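Local structure of gamma-resorcylate decarboxylase (Polaromonas, 4QRO) at residues L183-T186 with W187-Q191; S262-R266 with T267-I271; T193-H196 with A197-M201. The protein probably catalyses the manganese-dependent, non-oxidative decarboxylation of gamma-resorcylate (2,6-dihydroxybenzoate) to resorcinol, as a member of the amidohydrolase superfamily. All coordinates share one frame; numbering follows the deposited sequence.

Contact 1: residues L183-T186 with W187-Q191; sequences LGPT and WAFGQ. With 38L (2-nitrobenzene-1,3-diol), chain M.
Phe189 lays one face of its ring over the backbone of Gly184 and Pro185, chi1 of -90° setting it there. In CH-pi contacts, Gly184 CA stands 3.7 Å from the centroid of the Phe189 ring, almost on the ring normal, while Pro185 CD sits off-centre above the same ring. Gly184 brings only backbone to this face. Nearby, Leu183 CD2 packs against Ala188 CB at 4.0 Å.

Hydrogen bonds converge on one carbonyl. Phe189 N gives a 3.0 Å bond to Gly184 O from above the carbonyl plane, and Trp187 N adds a weak one to the same oxygen. A water links Pro185 O to Gly190 N, its second bond weak.

Towards the inhibitor, 2-nitrobenzene-1,3-diol, Pro185 CG lies 3.3 Å from the hydroxyl OAH, and the nitro oxygen OAJ lies at the edge of the Phe189 ring, in its plane. Replacing Phe189 by an alanine would probably leave Gly184 CA and Pro185 CD without their aromatic partner and open a gap beside the nitro group. Phe189, early in helix 188-202, and Pro185, in the loop before it, thus give the pocket an apolar side, and the bonds to Gly184 O probably help place the ring.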
loop_
_atom_site.group_PDB
_atom_site.type_symbol
_atom_site.label_atom_id
_atom_site.label_comp_id
_atom_site.label_asym_id
_atom_site.label_seq_id
_atom_site.Cartn_x
_atom_site.Cartn_y
_atom_site.Cartn_z
ATOM N N LEU A 183 -0.334 -9.556 9.130
ATOM C CA LEU A 183 -1.774 -9.272 9.269
ATOM C C LEU A 183 -1.976 -8.141 10.246
ATOM O O LEU A 183 -1.079 -7.795 11.016
ATOM C CB LEU A 183 -2.550 -10.496 9.738
ATOM C CG LEU A 183 -2.545 -11.724 8.833
ATOM C CD1 LEU A 183 -3.137 -12.912 9.596
ATOM C CD2 LEU A 183 -3.278 -11.466 7.509
ATOM N N GLY A 184 -3.153 -7.545 10.225
ATOM C CA GLY A 184 -3.468 -6.509 11.186
ATOM C C GLY A 184 -2.784 -5.205 10.799
ATOM O O GLY A 184 -2.511 -4.969 9.592
ATOM N N PRO A 185 -2.488 -4.355 11.790
ATOM C CA PRO A 185 -1.972 -3.007 11.465
ATOM C C PRO A 185 -0.591 -2.973 10.793
ATOM O O PRO A 185 -0.234 -1.971 10.181
ATOM C CB PRO A 185 -1.919 -2.308 12.841
ATOM C CG PRO A 185 -1.819 -3.429 13.825
ATOM C CD PRO A 185 -2.648 -4.537 13.253
ATOM N N THR A 186 0.200 -4.021 10.925
ATOM C CA THR A 186 1.518 -4.051 10.268
ATOM C C THR A 186 1.462 -3.741 8.760
ATOM O O THR A 186 2.300 -2.992 8.247
ATOM C CB THR A 186 2.188 -5.429 10.503
ATOM O OG1 THR A 186 2.331 -5.647 11.910
ATOM C CG2 THR A 186 3.553 -5.498 9.874
ATOM N N TRP A 187 0.462 -4.302 8.077
ATOM C CA TRP A 187 0.323 -4.212 6.632
ATOM C C TRP A 187 -1.071 -4.565 6.065
ATOM O O TRP A 187 -1.647 -3.814 5.262
ATOM C CB TRP A 187 1.406 -5.097 5.917
ATOM C CG TRP A 187 1.386 -4.817 4.448
ATOM C CD1 TRP A 187 0.690 -5.474 3.495
ATOM C CD2 TRP A 187 2.010 -3.707 3.801
ATOM N NE1 TRP A 187 0.869 -4.862 2.271
ATOM C CE2 TRP A 187 1.687 -3.777 2.439
ATOM C CE3 TRP A 187 2.845 -2.671 4.246
ATOM C CZ2 TRP A 187 2.160 -2.846 1.510
ATOM C CZ3 TRP A 187 3.331 -1.769 3.318
ATOM C CH2 TRP A 187 2.964 -1.846 1.968
ATOM N N ALA A 188 -1.599 -5.737 6.411
ATOM C CA ALA A 188 -2.803 -6.240 5.756
ATOM C C ALA A 188 -4.021 -5.326 5.922
ATOM O O ALA A 188 -4.798 -5.181 4.989
ATOM C CB ALA A 188 -3.143 -7.637 6.241
ATOM N N PHE A 189 -4.194 -4.739 7.105
ATOM C CA PHE A 189 -5.234 -3.681 7.334
ATOM C C PHE A 189 -5.200 -2.582 6.269
ATOM O O PHE A 189 -6.232 -2.183 5.737
ATOM C CB PHE A 189 -4.975 -2.983 8.685
ATOM C CG PHE A 189 -5.657 -3.609 9.872
ATOM C CD1 PHE A 189 -6.359 -4.815 9.788
ATOM C CD2 PHE A 189 -5.597 -2.960 11.091
ATOM C CE1 PHE A 189 -6.994 -5.335 10.900
ATOM C CE2 PHE A 189 -6.203 -3.493 12.210
ATOM C CZ PHE A 189 -6.894 -4.683 12.115
ATOM N N GLY A 190 -3.998 -2.099 5.962
ATOM C CA GLY A 190 -3.840 -0.970 5.060
ATOM C C GLY A 190 -4.154 -1.344 3.614
ATOM O O GLY A 190 -4.878 -0.608 2.929
ATOM N N GLN A 191 -3.638 -2.486 3.143
ATOM C CA GLN A 191 -3.983 -2.974 1.789
ATOM C C GLN A 191 -5.496 -3.158 1.618
ATOM O O GLN A 191 -6.080 -2.720 0.621
ATOM C CB GLN A 191 -3.261 -4.295 1.455
ATOM C CG GLN A 191 -3.971 -5.210 0.458
ATOM C CD GLN A 191 -3.938 -4.707 -0.971
ATOM O OE1 GLN A 191 -3.392 -3.639 -1.256
ATOM N NE2 GLN A 191 -4.497 -5.480 -1.869
HETATM O OAK 38L M . -6.756 0.619 13.554
HETATM N NAG 38L M . -5.874 -0.087 13.959
HETATM O OAJ 38L M . -4.790 -0.059 13.378
HETATM C CAA 38L M . -6.106 -0.917 15.084
HETATM C CAF 38L M . -5.072 -1.749 15.502
HETATM O OAH 38L M . -3.782 -1.322 15.403
HETATM C CAE 38L M . -5.349 -3.014 16.022
HETATM C CAD 38L M . -6.665 -3.435 16.180
HETATM C CAC 38L M . -7.705 -2.545 15.926
HETATM C CAB 38L M . -7.428 -1.275 15.422
HETATM O OAI 38L M . -8.460 -0.394 15.244
HETATM O O HOH W 1 -1.691 -1.445 7.806
#

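Contact 2: residues S262-R266 with T267-I271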
loop_
_atom_site.group_PDB
_atom_site.type_symbol
_atom_site.label_atom_id
_atom_site.label_comp_id
_atom_site.label_asym_id
_atom_site.label_seq_id
_atom_site.Cartn_x
_atom_site.Cartn_y
_atom_site.Cartn_z
ATOM N N SER A 262 -4.194 8.567 12.722
ATOM C CA SER A 262 -4.187 7.445 13.628
ATOM C C SER A 262 -3.085 6.433 13.310
ATOM O O SER A 262 -2.889 6.039 12.155
ATOM C CB SER A 262 -5.512 6.736 13.588
ATOM O OG SER A 262 -5.777 6.278 12.276
ATOM N N GLY A 263 -2.384 6.012 14.364
ATOM C CA GLY A 263 -1.423 4.933 14.275
ATOM C C GLY A 263 -0.342 5.142 13.239
ATOM O O GLY A 263 0.255 4.180 12.781
ATOM N N ASN A 264 -0.067 6.385 12.862
ATOM C CA ASN A 264 0.960 6.630 11.826
ATOM C C ASN A 264 1.703 7.945 12.128
ATOM O O ASN A 264 1.626 8.959 11.411
ATOM C CB ASN A 264 0.338 6.546 10.423
ATOM C CG ASN A 264 1.335 6.042 9.355
ATOM O OD1 ASN A 264 2.559 6.063 9.557
ATOM N ND2 ASN A 264 0.809 5.613 8.219
ATOM N N PHE A 265 2.403 7.907 13.263
ATOM C CA PHE A 265 3.018 9.086 13.874
ATOM C C PHE A 265 4.412 9.298 13.280
ATOM O O PHE A 265 5.442 9.128 13.973
ATOM C CB PHE A 265 3.101 8.895 15.376
ATOM C CG PHE A 265 1.816 8.376 16.001
ATOM C CD1 PHE A 265 0.580 8.921 15.649
ATOM C CD2 PHE A 265 1.852 7.336 16.926
ATOM C CE1 PHE A 265 -0.592 8.445 16.211
ATOM C CE2 PHE A 265 0.674 6.854 17.504
ATOM C CZ PHE A 265 -0.541 7.400 17.144
ATOM N N ARG A 266 4.395 9.668 12.002
ATOM C CA ARG A 266 5.594 9.734 11.170
ATOM C C ARG A 266 5.541 11.025 10.345
ATOM O O ARG A 266 4.662 11.215 9.466
ATOM C CB ARG A 266 5.670 8.505 10.276
ATOM C CG ARG A 266 6.976 8.397 9.475
ATOM C CD ARG A 266 8.184 8.376 10.378
ATOM N NE ARG A 266 9.400 7.928 9.694
ATOM C CZ ARG A 266 10.548 7.685 10.310
ATOM N NH1 ARG A 266 10.630 7.874 11.622
ATOM N NH2 ARG A 266 11.627 7.266 9.610
ATOM N N THR A 267 6.466 11.926 10.647
ATOM C CA THR A 267 6.486 13.242 10.045
ATOM C C THR A 267 6.665 13.173 8.533
ATOM O O THR A 267 5.950 13.856 7.800
ATOM C CB THR A 267 7.563 14.119 10.707
ATOM O OG1 THR A 267 7.193 14.344 12.068
ATOM C CG2 THR A 267 7.724 15.453 10.014
ATOM N N GLN A 268 7.598 12.350 8.051
ATOM C CA GLN A 268 7.758 12.228 6.581
ATOM C C GLN A 268 6.443 11.873 5.882
ATOM O O GLN A 268 6.123 12.394 4.809
ATOM C CB GLN A 268 8.817 11.174 6.234
ATOM C CG GLN A 268 10.226 11.541 6.634
ATOM C CD GLN A 268 10.639 10.993 7.980
ATOM O OE1 GLN A 268 9.881 11.037 8.962
ATOM N NE2 GLN A 268 11.872 10.516 8.053
ATOM N N THR A 269 5.692 10.953 6.481
ATOM C CA THR A 269 4.416 10.482 5.916
ATOM C C THR A 269 3.374 11.587 5.946
ATOM O O THR A 269 2.661 11.774 4.967
ATOM C CB THR A 269 3.932 9.262 6.709
ATOM O OG1 THR A 269 4.969 8.278 6.665
ATOM C CG2 THR A 269 2.669 8.653 6.181
ATOM N N LEU A 270 3.259 12.282 7.072
ATOM C CA LEU A 270 2.408 13.470 7.165
ATOM C C LEU A 270 2.739 14.519 6.093
ATOM O O LEU A 270 1.841 15.040 5.446
ATOM C CB LEU A 270 2.536 14.122 8.554
ATOM C CG LEU A 270 1.743 15.431 8.732
ATOM C CD1 LEU A 270 0.249 15.181 8.515
ATOM C CD2 LEU A 270 2.009 16.047 10.105
ATOM N N ILE A 271 4.028 14.815 5.906
ATOM C CA ILE A 271 4.451 15.823 4.928
ATOM C C ILE A 271 4.086 15.375 3.527
ATOM O O ILE A 271 3.584 16.186 2.741
ATOM C CB ILE A 271 5.959 16.147 5.023
ATOM C CG1 ILE A 271 6.276 16.882 6.347
ATOM C CG2 ILE A 271 6.443 17.000 3.840
ATOM C CD1 ILE A 271 7.769 16.992 6.595
#
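Gln268 OE1 lies over one face of the Arg266 guanidinium, and the amide and guanidinium planes are 23° apart. The same OE1 comes within 3.2 Å of Arg266 NE, but the angle is too poor for a hydrogen bond, so the oxygen is close to NE without bonding to it. Further along, Gln268 NE2 lies 3.6 Å from Arg266 NH2. The Arg266 chain turns at chi2 (58°) and that of Gln268 at its own chi2 (95°), and these bends bring the two ends together beside the first turn of helix 267-276. Their polar partners are in the second subunit: Arg266 NH2 forms a salt bridge with Glu276 of that subunit, and Gln268 NE2 donates to the backbone oxygen of its Leu275.

Thr269 meets the root of the arginine instead, the two side chains crossing at about a right angle. Its OG1 is 3.5 Å from Arg266 CG, and the hydroxyl is hydrogen-bonded to Tyr225 O of the second subunit. The methyl CG2 of Thr269 approaches Asn264 ND2 at 4.1 Å, again nearly perpendicular; that amide nitrogen is bound to the backbone oxygen of His218, a residue of the inhibitor pocket.

Arg266 occupies the N-cap position, and its carbonyl begins the helical pattern: Leu270 N donates to Arg266 O at 3.0 Å in a nearly straight bond. Just before it, Phe265 is the centre of an inverse gamma turn that leads the chain into the helix. The guanidinium thus has an amide oxygen over one face, while its NH2 is bound by a carboxylate of the second subunit, which joins the start of this helix to the dimer interface.

Contact 3: residues T193-H196 with A197-M201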
loop_
_atom_site.group_PDB
_atom_site.type_symbol
_atom_site.label_atom_id
_atom_site.label_comp_id
_atom_site.label_asym_id
_atom_site.label_seq_id
_atom_site.Cartn_x
_atom_site.Cartn_y
_atom_site.Cartn_z
ATOM N N THR A 193 -7.994 -1.833 3.191
ATOM C CA THR A 193 -8.751 -0.585 3.262
ATOM C C THR A 193 -8.465 0.328 2.056
ATOM O O THR A 193 -9.373 0.958 1.508
ATOM C CB THR A 193 -8.439 0.105 4.603
ATOM O OG1 THR A 193 -8.546 -0.867 5.665
ATOM C CG2 THR A 193 -9.350 1.273 4.846
ATOM N N ALA A 194 -7.198 0.403 1.645
ATOM C CA ALA A 194 -6.838 1.131 0.436
ATOM C C ALA A 194 -7.607 0.601 -0.766
ATOM O O ALA A 194 -8.127 1.379 -1.549
ATOM C CB ALA A 194 -5.330 1.051 0.188
ATOM N N VAL A 195 -7.686 -0.724 -0.922
ATOM C CA VAL A 195 -8.392 -1.289 -2.074
ATOM C C VAL A 195 -9.903 -1.062 -2.000
ATOM O O VAL A 195 -10.522 -0.703 -2.999
ATOM C CB VAL A 195 -8.043 -2.770 -2.279
ATOM C CG1 VAL A 195 -8.917 -3.378 -3.361
ATOM C CG2 VAL A 195 -6.571 -2.869 -2.686
ATOM N N HIS A 196 -10.481 -1.193 -0.811
ATOM C CA HIS A 196 -11.898 -0.894 -0.648
ATOM C C HIS A 196 -12.190 0.567 -1.045
ATOM O O HIS A 196 -13.162 0.851 -1.786
ATOM C CB HIS A 196 -12.303 -1.185 0.775
ATOM C CG HIS A 196 -13.775 -1.384 0.970
ATOM N ND1 HIS A 196 -14.278 -2.176 1.986
ATOM C CD2 HIS A 196 -14.846 -0.933 0.273
ATOM C CE1 HIS A 196 -15.600 -2.187 1.911
ATOM N NE2 HIS A 196 -15.965 -1.433 0.887
ATOM N N ALA A 197 -11.344 1.493 -0.585
ATOM C CA ALA A 197 -11.537 2.929 -0.889
ATOM C C ALA A 197 -11.426 3.166 -2.392
ATOM O O ALA A 197 -12.219 3.906 -2.970
ATOM C CB ALA A 197 -10.535 3.773 -0.137
ATOM N N LEU A 198 -10.448 2.521 -3.028
ATOM C CA LEU A 198 -10.301 2.622 -4.483
ATOM C C LEU A 198 -11.461 2.026 -5.258
ATOM O O LEU A 198 -11.845 2.560 -6.292
ATOM C CB LEU A 198 -8.986 1.985 -4.939
ATOM C CG LEU A 198 -7.703 2.737 -4.581
ATOM C CD1 LEU A 198 -6.456 1.892 -4.850
ATOM C CD2 LEU A 198 -7.629 4.074 -5.326
ATOM N N ARG A 199 -12.012 0.914 -4.779
ATOM C CA ARG A 199 -13.243 0.362 -5.338
ATOM C C ARG A 199 -14.376 1.398 -5.308
ATOM O O ARG A 199 -15.056 1.587 -6.318
ATOM C CB ARG A 199 -13.659 -0.934 -4.640
ATOM C CG ARG A 199 -12.731 -2.111 -4.910
ATOM C CD ARG A 199 -13.141 -3.368 -4.141
ATOM N NE ARG A 199 -14.548 -3.749 -4.353
ATOM C CZ ARG A 199 -14.969 -4.969 -4.705
ATOM N NH1 ARG A 199 -14.108 -5.987 -4.881
ATOM N NH2 ARG A 199 -16.271 -5.189 -4.866
ATOM N N LEU A 200 -14.537 2.110 -4.198
ATOM C CA LEU A 200 -15.585 3.158 -4.132
ATOM C C LEU A 200 -15.338 4.257 -5.185
ATOM O O LEU A 200 -16.246 4.659 -5.903
ATOM C CB LEU A 200 -15.642 3.786 -2.745
ATOM C CG LEU A 200 -15.995 2.923 -1.529
ATOM C CD1 LEU A 200 -15.993 3.776 -0.270
ATOM C CD2 LEU A 200 -17.360 2.265 -1.741
ATOM N N MET A 201 -14.104 4.745 -5.260
ATOM C CA MET A 201 -13.729 5.826 -6.198
ATOM C C MET A 201 -13.901 5.423 -7.679
ATOM O O MET A 201 -14.501 6.173 -8.463
ATOM C CB MET A 201 -12.273 6.281 -5.952
ATOM C CG MET A 201 -12.044 6.976 -4.621
ATOM S SD MET A 201 -10.325 7.507 -4.391
ATOM C CE MET A 201 -9.828 6.536 -2.981
#
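Arg199 runs back along the helix over the carbonyl of Val195, one turn earlier. Its CB touches two backbone oxygens, His196 O at 3.4 Å and Val195 O at 3.5 Å. CG comes closer to the second of these, 3.2 Å from Val195 O; it stands beside the backbone N and opposite the carbonyl carbon (chi1 -69°), which sends the chain towards the preceding turn. CD is still near that oxygen and, at 4.3 Å, meets the methyl CG1 of Val195. A turn about the CG-CD bond (chi3 53°) then takes the guanidinium off the helix: NE forms a salt bridge with Asp143, NH1 donates to Ile175 O of the second subunit, and the group makes a cation-pi contact with Tyr141.

The same Val195 oxygen accepts Arg199 N at 2.8 Å, nearly in line with the C=O bond, and is one of four successive i to i+4 acceptors from Thr193 to His196. Leu198 CG rests 3.3 Å from Ala194 O, and Leu200 CG lies obliquely to the His196 ring, whose NE2 is bound to Tyr142 N.

Because Arg199 is buried, its charge is probably balanced by Asp143, with Ile175 O of the second subunit and the Tyr141 ring as further partners. Methylenes lie against the helix backbone while the cationic end links helix 188-202 to the 141-143 region and to the other subunit.

Overall arrangement
From the N terminus, the chain leaves strand 161-164 through a long loop whose last residues enter helix 188-202 at contact 1. Contact 3 follows on the same helix, adjoining contact 1 in sequence but with no other touch between the two. Contact 2 lies where the loop after strand 257-260 enters helix 267-276. The three follow in series, none nested or crossed, and none encloses a loop. The centres of contacts 1 and 2 lie about 16 Å apart, those of contacts 2 and 3 about 21 Å. Both helices follow strands of the five-stranded parallel sheet, consistent with the (beta/alpha)8-barrel of the amidohydrolase superfamily, and all three contacts touch the second subunit.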